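Local coordinates for protein putative alkaline phosphatase (Pseudomonas fluorescens, PDB 4F1V) that binds phosphate with high affinity in the periplasm and probably delivers it to the membrane part of a PstSACB ABC transporter for import, at residues A[97-101]-A[195-201]; A[141-146]-A[171-175]. The contacts are given in a common frame with arbitrary orientation. Residue numbers count along the deposited sequence, not the author numbering.

Contact 1. Residues A[97-101]-A[195-201]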
loop_
_atom_site.group_PDB
_atom_site.type_symbol
_atom_site.label_atom_id
_atom_site.label_comp_id
_atom_site.label_asym_id
_atom_site.label_seq_id
_atom_site.Cartn_x
_atom_site.Cartn_y
_atom_site.Cartn_z
ATOM N N ILE A 97 1.205 -13.795 -1.275
ATOM C CA ILE A 97 0.509 -14.607 -2.265
ATOM C C ILE A 97 -0.186 -15.778 -1.529
ATOM O O ILE A 97 0.271 -16.928 -1.571
ATOM C CB ILE A 97 1.477 -15.123 -3.363
ATOM C CG1 ILE A 97 2.282 -13.976 -4.008
ATOM C CG2 ILE A 97 0.685 -15.877 -4.454
ATOM C CD1 ILE A 97 1.514 -12.898 -4.700
ATOM N N PRO A 98 -1.298 -15.479 -0.817
ATOM C CA PRO A 98 -2.046 -16.544 -0.152
ATOM C C PRO A 98 -2.848 -17.348 -1.205
ATOM O O PRO A 98 -3.255 -16.834 -2.226
ATOM C CB PRO A 98 -2.944 -15.801 0.831
ATOM C CG PRO A 98 -3.225 -14.490 0.088
ATOM C CD PRO A 98 -1.920 -14.164 -0.600
ATOM N N PHE A 99 -3.104 -18.620 -0.833
ATOM C CA PHE A 99 -3.851 -19.495 -1.698
ATOM C C PHE A 99 -4.632 -20.523 -0.872
ATOM O O PHE A 99 -4.269 -20.783 0.282
ATOM C CB PHE A 99 -2.945 -20.197 -2.735
ATOM C CG PHE A 99 -1.894 -21.094 -2.110
ATOM C CD1 PHE A 99 -2.150 -22.431 -1.837
ATOM C CD2 PHE A 99 -0.624 -20.599 -1.731
ATOM C CE1 PHE A 99 -1.224 -23.244 -1.220
ATOM C CE2 PHE A 99 0.288 -21.397 -1.107
ATOM C CZ PHE A 99 0.010 -22.732 -0.841
ATOM N N ASN A 100 -5.654 -21.098 -1.482
ATOM C CA ASN A 100 -6.487 -22.117 -0.887
ATOM C C ASN A 100 -6.386 -23.406 -1.700
ATOM O O ASN A 100 -7.126 -23.609 -2.663
ATOM C CB ASN A 100 -7.957 -21.608 -0.844
ATOM C CG ASN A 100 -8.886 -22.652 -0.329
ATOM O OD1 ASN A 100 -8.491 -23.513 0.456
ATOM N ND2 ASN A 100 -10.126 -22.633 -0.790
ATOM N N LYS A 101 -5.436 -24.267 -1.321
ATOM C CA LYS A 101 -5.179 -25.546 -1.995
ATOM C C LYS A 101 -4.394 -26.393 -1.006
ATOM O O LYS A 101 -3.222 -26.104 -0.750
ATOM C CB LYS A 101 -4.440 -25.367 -3.337
ATOM C CG LYS A 101 -4.303 -26.647 -4.133
ATOM C CD LYS A 101 -5.594 -27.154 -4.690
ATOM C CE LYS A 101 -5.358 -28.366 -5.591
ATOM N NZ LYS A 101 -6.598 -28.906 -6.165
ATOM N N MET A 195 -10.121 -12.158 0.636
ATOM C CA MET A 195 -9.844 -13.352 1.461
ATOM C C MET A 195 -11.069 -14.229 1.626
ATOM O O MET A 195 -10.956 -15.474 1.662
ATOM C CB MET A 195 -9.229 -12.962 2.773
ATOM C CG MET A 195 -7.837 -12.401 2.678
ATOM S SD MET A 195 -6.604 -13.475 1.860
ATOM C CE MET A 195 -6.468 -14.818 3.016
ATOM N N THR A 196 -12.260 -13.621 1.767
ATOM C CA THR A 196 -13.489 -14.398 1.820
ATOM C C THR A 196 -13.710 -15.209 0.551
ATOM O O THR A 196 -14.029 -16.394 0.559
ATOM C CB THR A 196 -14.692 -13.447 2.128
ATOM O OG1 THR A 196 -14.478 -12.916 3.431
ATOM C CG2 THR A 196 -16.028 -14.144 1.985
ATOM N N ALA A 197 -13.473 -14.549 -0.606
ATOM C CA ALA A 197 -13.619 -15.241 -1.876
ATOM C C ALA A 197 -12.557 -16.341 -2.037
ATOM O O ALA A 197 -12.851 -17.397 -2.632
ATOM C CB ALA A 197 -13.534 -14.230 -3.051
ATOM N N LEU A 198 -11.343 -16.138 -1.549
ATOM C CA LEU A 198 -10.319 -17.159 -1.677
ATOM C C LEU A 198 -10.818 -18.521 -1.146
ATOM O O LEU A 198 -10.518 -19.585 -1.671
ATOM C CB LEU A 198 -9.060 -16.687 -0.935
ATOM C CG LEU A 198 -7.750 -17.351 -1.292
ATOM C CD1 LEU A 198 -7.244 -16.892 -2.666
ATOM C CD2 LEU A 198 -6.691 -17.008 -0.222
ATOM N N ALA A 199 -11.613 -18.441 -0.057
ATOM C CA ALA A 199 -12.101 -19.599 0.616
ATOM C C ALA A 199 -13.363 -20.151 -0.011
ATOM O O ALA A 199 -13.812 -21.292 0.356
ATOM C CB ALA A 199 -12.360 -19.237 2.089
ATOM N N ALA A 200 -14.015 -19.477 -0.952
ATOM C CA ALA A 200 -15.343 -19.838 -1.504
ATOM C C ALA A 200 -15.258 -20.798 -2.663
ATOM O O ALA A 200 -16.305 -21.175 -3.227
ATOM C CB ALA A 200 -16.107 -18.568 -1.884
ATOM N N GLY A 201 -14.057 -21.208 -3.012
ATOM C CA GLY A 201 -13.887 -22.296 -3.974
ATOM C C GLY A 201 -12.467 -22.844 -3.826
ATOM O O GLY A 201 -11.559 -22.104 -3.382
#
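A short edge strand meets the C-terminal part of a helix here: residues 97-101, with strand 99-100 at the border of a mixed four-stranded sheet, lie against the C-terminal part of helix 190-198 and the loop that follows. The contact is apolar at one end and polar at the other, and buries 252 Å² in all. Side chains alternate along 98-100, so Pro-98 and Asn-100 point toward 195-201 while Phe-99 points away, to the other side of the sheet, where its ring meets that of Trp-125. Met-195 and Leu-198, one helical turn apart, receive the proline ring: Pro-98 CG lies 3.9 Å from Met-195 SD, and Pro-98 CB 4.1 Å from Leu-198 CD2. The same Leu-198 CD2 methyl also rests on the backbone, 4.0 Å from Phe-99 N. Helix 190-198 is the connection of a beta-alpha-beta crossover in this lobe of the Venus-flytrap, periplasmic-binding-protein fold; it links strand 186-188 to the parallel strand 204-205, passing over strand 138-142 between them. Strand 99-100 runs antiparallel beside 204-205, Asn-100 making backbone hydrogen bonds with Gly-203 and Arg-204, which brings its side chain to the chain leaving the helix. There the Asn-100 amide spans the turn: ND2 donates to Leu-198 O at 3.2 Å (N-H...O angle 142°) and, more weakly, to Gly-201 O at 3.0 Å (129°). Overlapping it, Ala-200 N donates to Ala-197 O at 2.9 Å, a carbonyl that also accepts from the Arg-204 side chain.

Contact 2. Residues A[141-146]-A[171-175]. With PI (hydrogenphosphate ion), chain B.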
loop_
_atom_site.group_PDB
_atom_site.type_symbol
_atom_site.label_atom_id
_atom_site.label_comp_id
_atom_site.label_asym_id
_atom_site.label_seq_id
_atom_site.Cartn_x
_atom_site.Cartn_y
_atom_site.Cartn_z
ATOM N N TYR A 141 -8.918 -11.446 -7.696
ATOM C CA TYR A 141 -8.316 -10.128 -7.842
ATOM C C TYR A 141 -9.293 -9.074 -7.318
ATOM O O TYR A 141 -10.469 -9.305 -7.127
ATOM C CB TYR A 141 -7.871 -9.864 -9.276
ATOM C CG TYR A 141 -9.046 -9.699 -10.220
ATOM C CD1 TYR A 141 -9.542 -8.439 -10.529
ATOM C CD2 TYR A 141 -9.664 -10.803 -10.781
ATOM C CE1 TYR A 141 -10.616 -8.245 -11.359
ATOM C CE2 TYR A 141 -10.793 -10.645 -11.568
ATOM C CZ TYR A 141 -11.278 -9.381 -11.886
ATOM O OH TYR A 141 -12.382 -9.195 -12.710
ATOM N N ARG A 142 -8.752 -7.849 -7.125
ATOM C CA ARG A 142 -9.558 -6.739 -6.601
ATOM C C ARG A 142 -10.379 -6.087 -7.697
ATOM O O ARG A 142 -9.833 -5.633 -8.717
ATOM C CB ARG A 142 -8.625 -5.697 -5.905
ATOM C CG ARG A 142 -8.039 -6.209 -4.604
ATOM C CD ARG A 142 -9.049 -6.182 -3.465
ATOM N NE ARG A 142 -9.418 -4.815 -3.081
ATOM C CZ ARG A 142 -8.630 -4.038 -2.341
ATOM N NH1 ARG A 142 -7.515 -4.523 -1.767
ATOM N NH2 ARG A 142 -8.979 -2.762 -2.153
ATOM N N SER A 143 -11.675 -5.989 -7.469
ATOM C CA SER A 143 -12.578 -5.370 -8.403
ATOM C C SER A 143 -12.410 -3.878 -8.608
ATOM O O SER A 143 -12.703 -3.344 -9.664
ATOM C CB SER A 143 -14.053 -5.612 -7.943
ATOM O OG SER A 143 -14.346 -4.901 -6.747
ATOM N N GLU A 144 -11.970 -3.203 -7.548
ATOM C CA GLU A 144 -11.995 -1.744 -7.464
ATOM C C GLU A 144 -10.555 -1.197 -7.550
ATOM O O GLU A 144 -9.591 -1.899 -7.720
ATOM C CB GLU A 144 -12.722 -1.274 -6.190
ATOM C CG GLU A 144 -12.005 -1.268 -4.875
ATOM C CD GLU A 144 -11.753 -2.610 -4.205
ATOM O OE1 GLU A 144 -11.474 -3.638 -4.857
ATOM O OE2 GLU A 144 -11.689 -2.591 -2.916
ATOM N N SER A 145 -10.465 0.154 -7.447
ATOM C CA SER A 145 -9.211 0.847 -7.552
ATOM C C SER A 145 -8.443 0.653 -6.229
ATOM O O SER A 145 -8.801 1.185 -5.185
ATOM C CB SER A 145 -9.480 2.315 -7.800
ATOM O OG SER A 145 -8.286 3.076 -7.830
ATOM N N SER A 146 -7.369 -0.164 -6.317
ATOM C CA SER A 146 -6.665 -0.687 -5.183
ATOM C C SER A 146 -5.175 -0.363 -5.224
ATOM O O SER A 146 -4.493 -0.576 -6.240
ATOM C CB SER A 146 -6.835 -2.227 -5.189
ATOM O OG SER A 146 -5.926 -2.936 -4.389
ATOM N N THR A 171 -4.199 0.522 -10.809
ATOM C CA THR A 171 -4.972 0.217 -9.601
ATOM C C THR A 171 -6.113 -0.755 -9.870
ATOM O O THR A 171 -6.733 -1.212 -8.919
ATOM C CB THR A 171 -5.533 1.474 -8.928
ATOM O OG1 THR A 171 -6.587 2.038 -9.709
ATOM C CG2 THR A 171 -4.458 2.515 -8.628
ATOM N N THR A 172 -6.386 -1.086 -11.145
ATOM C CA THR A 172 -7.488 -1.987 -11.507
ATOM C C THR A 172 -6.912 -3.215 -12.213
ATOM O O THR A 172 -6.579 -3.191 -13.412
ATOM C CB THR A 172 -8.505 -1.274 -12.389
ATOM O OG1 THR A 172 -7.904 -0.683 -13.524
ATOM C CG2 THR A 172 -9.240 -0.162 -11.591
ATOM N N PHE A 173 -6.741 -4.306 -11.453
ATOM C CA PHE A 173 -6.067 -5.505 -12.015
ATOM C C PHE A 173 -6.772 -5.996 -13.261
ATOM O O PHE A 173 -6.105 -6.550 -14.121
ATOM C CB PHE A 173 -5.941 -6.611 -10.926
ATOM C CG PHE A 173 -5.148 -7.811 -11.454
ATOM C CD1 PHE A 173 -5.752 -8.957 -11.949
ATOM C CD2 PHE A 173 -3.761 -7.749 -11.509
ATOM C CE1 PHE A 173 -5.014 -9.990 -12.472
ATOM C CE2 PHE A 173 -3.022 -8.799 -12.034
ATOM C CZ PHE A 173 -3.625 -9.888 -12.528
ATOM N N GLY A 174 -8.102 -5.842 -13.324
ATOM C CA GLY A 174 -8.842 -6.303 -14.496
ATOM C C GLY A 174 -8.398 -5.758 -15.825
ATOM O O GLY A 174 -8.718 -6.347 -16.838
ATOM N N THR A 175 -7.600 -4.673 -15.788
ATOM C CA THR A 175 -7.038 -4.121 -17.054
ATOM C C THR A 175 -5.533 -4.182 -17.069
ATOM O O THR A 175 -4.911 -3.605 -18.005
ATOM C CB THR A 175 -7.571 -2.698 -17.354
ATOM O OG1 THR A 175 -7.202 -1.877 -16.211
ATOM C CG2 THR A 175 -9.050 -2.735 -17.540
HETATM P P PI B . -6.099 -1.117 -0.906
HETATM O O1 PI B . -6.157 0.157 -1.749
HETATM O O2 PI B . -7.440 -1.395 -0.224
HETATM O O3 PI B . -5.651 -2.306 -1.767
HETATM O O4 PI B . -5.057 -0.903 0.227
HETATM O O HOH W 1 -7.677 -3.920 -8.709
HETATM O O HOH W 2 -9.885 -4.612 -11.459
#
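Arg-142 and Ser-146 grip the phosphate from segment 141-146: Arg-142 NH2 donates to PI O2 at 2.8 Å, Arg-142 NH1 to PI O3 at 2.9 Å, and Ser-146 OG to the same PI O3 at 2.7 Å. Glu-144 holds the guanidinium in a salt bridge, OE2 lying 2.8 Å from Arg-142 NH2, and OE1 accepts from Arg-142 NE at 3.0 Å. Loop 171-175 is hydrogen-bonded to the same segment. Ser-146 N donates to Thr-171 O at 2.9 Å, nearly straight at 167°, and the hydroxyls Ser-145 OG and Thr-171 OG1 share a 2.7 Å hydrogen bond. Where the backbones diverge, water fills the gap: water 1 lies 2.8 Å from Arg-142 O and 2.9 Å from Phe-173 N, and water 2 lies 2.9 Å from both Arg-142 O and Gly-174 N. Farther from the ligand, Tyr-141 CB packs 3.5 Å from Phe-173 CD1, the two rings oblique at 45°. Ser-146 is the N-cap of helix 147-159, its OG accepting from Thr-149 N; Phe-173 lies on that helix at Thr-149 and Thr-153, while Tyr-141 pairs with strand 186-188 in the sheet.

How the contacts relate
Both segments of contact 2 fall within the span of chain between the two segments of contact 1, and each contact includes a strand of the same four-stranded sheet, in which strand 204-205 separates edge strand 99-100 from strand 138-142. Their centres are about 17 Å apart and their nearest atoms about 7 Å, so they do not touch. Helix 190-198 is the bridge between them: Gly-190 N, at its beginning, donates to Glu-144 of contact 2, Ser-191 and Val-194 touch Arg-142, and its C-terminal part forms contact 1. Segment 141-146 binds the phosphate through Arg-142 and Ser-146, together with Thr-9, Leu-10, Ser-33, Gly-147 and Thr-148; in contact 1 the Met-195 side chain is about 11 Å from the ion.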